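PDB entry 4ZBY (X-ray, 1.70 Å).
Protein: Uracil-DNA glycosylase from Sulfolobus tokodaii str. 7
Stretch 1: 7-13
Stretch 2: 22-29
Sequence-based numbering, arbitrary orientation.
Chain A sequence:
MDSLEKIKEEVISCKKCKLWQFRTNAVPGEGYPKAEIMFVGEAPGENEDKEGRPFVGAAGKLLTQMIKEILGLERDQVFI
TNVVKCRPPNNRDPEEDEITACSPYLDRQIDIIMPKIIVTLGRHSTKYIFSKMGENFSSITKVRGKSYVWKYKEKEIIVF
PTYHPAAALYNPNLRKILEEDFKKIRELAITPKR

Stretch 1 7-13: IKEEVIS
Stretch 2 (22-29) FRTNAVPG

An irregular segment can pack against a helix without one direct hydrogen bond, provided that small apolar groups fit the helix surface and water serves the polar backbone. Uracil-DNA glycosylase from Sulfolobus tokodaii illustrates the case. Residues 7-12 close a helix that begins earlier in the chain, with phi/psi near -60/-45 through Val11, Ile12 at -61/-29, and bonds such as Val11 N to Ile7 O (2.9 Å) and Ile12 N to Lys8 O (3.0 Å); Ser13 leaves it at -110/12. Stretch 2, without regular structure, runs antiparallel to it: the CA atoms of Ile12 and Ala26 lie 5.2 Å apart, those of Lys8 and Pro28 5.4 Å.

Phe22 (-96/-17) stays out of reach. The CA-to-CB bond of Arg23 (-83/156; p, t, t, chi4 -142°) points toward stretch 1, and the side chain carries the guanidinium to the last turn of the helix. The guanidinium presents one face to Val11 O, 4.1 Å from Arg23 NH1, while Arg23 NH2 lies 3.5 Å from Ile12 O; neither approach is a hydrogen bond. Thr24 (-92/-53, m) and Asn25 (-136/134, m) make no contact with stretch 1.

At Ala26 (-69/159) the two stretches close in. Its CB sits 3.3 Å from Val11 O and 3.6 Å from Val11 CG1, with Val11 in the t rotamer. A water joins the backbones, donating to Ile12 O and accepting from Ala26 N, both at 2.9 Å. Val27 (-129/92, t) turns its side chain away.

Pro28 (-72/-26, C-gamma endo) spreads its ring across the helix: CB meets Val11 CG1 at 3.9 Å, and CG lies 3.8 Å from CG of the extended Lys8 (all t) and 4.4 Å from CG1 of Ile12 (m, t). Gly29 follows at 116/164, where a CB would jam against the preceding carbonyl oxygen. In all, 318 Å² is buried between the stretches, both sides summed.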

# COMPACT_ATOMS: atom_id res chain seq x y z
N ILE A 7 0.80 16.77 -1.42
CA ILE A 7 -0.09 15.74 -0.90
C ILE A 7 0.16 15.51 0.59
O ILE A 7 -0.79 15.42 1.39
CB ILE A 7 0.09 14.45 -1.70
CG1 ILE A 7 -0.30 14.68 -3.16
CG2 ILE A 7 -0.72 13.30 -1.04
CD1 ILE A 7 0.19 13.59 -4.09
N LYS A 8 1.43 15.40 0.97
CA LYS A 8 1.77 15.21 2.38
C LYS A 8 1.21 16.33 3.27
O LYS A 8 0.61 16.07 4.33
CB LYS A 8 3.29 15.11 2.55
CG LYS A 8 3.74 15.10 3.99
CD LYS A 8 5.02 14.31 4.16
CE LYS A 8 5.75 14.69 5.45
NZ LYS A 8 6.90 13.76 5.71
N GLU A 9 1.37 17.58 2.84
CA GLU A 9 0.86 18.72 3.59
C GLU A 9 -0.65 18.67 3.75
O GLU A 9 -1.17 18.97 4.82
CB GLU A 9 1.25 20.01 2.90
CG GLU A 9 2.72 20.27 3.03
CD GLU A 9 3.19 20.10 4.46
OE1 GLU A 9 2.78 20.93 5.32
OE2 GLU A 9 3.94 19.13 4.74
N GLU A 10 -1.33 18.32 2.67
CA GLU A 10 -2.79 18.26 2.67
C GLU A 10 -3.28 17.18 3.60
O GLU A 10 -4.21 17.41 4.36
CB GLU A 10 -3.33 18.00 1.27
CG GLU A 10 -3.09 19.17 0.31
CD GLU A 10 -3.72 18.93 -1.04
OE1 GLU A 10 -4.68 18.12 -1.10
OE2 GLU A 10 -3.26 19.55 -2.04
N VAL A 11 -2.65 16.00 3.53
CA VAL A 11 -3.06 14.87 4.38
C VAL A 11 -2.87 15.20 5.86
O VAL A 11 -3.75 14.94 6.68
CB VAL A 11 -2.29 13.60 4.03
CG1 VAL A 11 -2.42 12.53 5.15
CG2 VAL A 11 -2.79 13.04 2.69
N ILE A 12 -1.74 15.82 6.19
CA ILE A 12 -1.42 16.08 7.59
C ILE A 12 -2.45 17.00 8.25
O ILE A 12 -2.72 16.88 9.46
CB ILE A 12 -0.01 16.66 7.70
CG1 ILE A 12 1.00 15.51 7.58
CG2 ILE A 12 0.17 17.45 8.99
CD1 ILE A 12 2.43 16.00 7.45
N SER A 13 -3.07 17.88 7.46
CA SER A 13 -4.11 18.75 8.01
C SER A 13 -5.52 18.44 7.53
O SER A 13 -6.43 19.25 7.73
CB SER A 13 -3.81 20.21 7.67
OG SER A 13 -2.64 20.63 8.33
N PHE A 22 -10.28 11.48 15.32
CA PHE A 22 -9.74 10.47 16.23
C PHE A 22 -8.21 10.46 16.28
O PHE A 22 -7.61 9.90 17.21
CB PHE A 22 -10.21 9.08 15.80
CG PHE A 22 -11.70 8.95 15.65
CD1 PHE A 22 -12.54 9.15 16.74
CD2 PHE A 22 -12.25 8.62 14.42
CE1 PHE A 22 -13.93 9.04 16.60
CE2 PHE A 22 -13.61 8.50 14.27
CZ PHE A 22 -14.46 8.70 15.36
N ARG A 23 -7.60 11.08 15.29
CA ARG A 23 -6.18 10.83 15.05
C ARG A 23 -5.25 11.63 15.95
O ARG A 23 -5.60 12.70 16.49
CB ARG A 23 -5.83 11.08 13.58
CG ARG A 23 -5.62 12.53 13.24
CD ARG A 23 -5.43 12.77 11.75
NE ARG A 23 -5.49 14.21 11.50
CZ ARG A 23 -6.05 14.77 10.43
NH1 ARG A 23 -6.60 14.01 9.48
NH2 ARG A 23 -6.07 16.09 10.31
N THR A 24 -4.05 11.08 16.10
CA THR A 24 -2.90 11.82 16.62
C THR A 24 -2.17 12.38 15.41
O THR A 24 -1.95 13.59 15.33
CB THR A 24 -1.96 10.93 17.44
OG1 THR A 24 -2.70 10.31 18.49
CG2 THR A 24 -0.83 11.80 18.09
N ASN A 25 -1.84 11.51 14.47
CA ASN A 25 -1.18 11.94 13.22
C ASN A 25 -1.79 11.26 12.02
O ASN A 25 -1.97 10.05 12.04
CB ASN A 25 0.31 11.59 13.21
CG ASN A 25 1.08 12.34 14.23
OD1 ASN A 25 1.37 13.53 14.07
ND2 ASN A 25 1.44 11.66 15.30
N ALA A 26 -2.07 12.02 10.96
CA ALA A 26 -2.41 11.42 9.66
C ALA A 26 -1.14 10.78 9.14
O ALA A 26 -0.05 11.18 9.55
CB ALA A 26 -2.93 12.48 8.69
N VAL A 27 -1.27 9.83 8.22
CA VAL A 27 -0.13 9.08 7.71
C VAL A 27 -0.14 9.11 6.19
O VAL A 27 -0.76 8.23 5.54
CB VAL A 27 -0.17 7.61 8.21
CG1 VAL A 27 1.04 6.83 7.77
CG2 VAL A 27 -0.29 7.56 9.76
N PRO A 28 0.55 10.10 5.59
CA PRO A 28 0.52 10.23 4.12
C PRO A 28 1.30 9.13 3.39
O PRO A 28 0.94 8.76 2.27
CB PRO A 28 1.14 11.61 3.85
CG PRO A 28 1.87 11.97 5.08
CD PRO A 28 1.14 11.28 6.24
N GLY A 29 2.31 8.56 4.03
CA GLY A 29 3.15 7.59 3.35
C GLY A 29 4.54 8.17 3.27
O GLY A 29 4.70 9.37 3.44
O HOH W 1 -1.64 14.86 11.18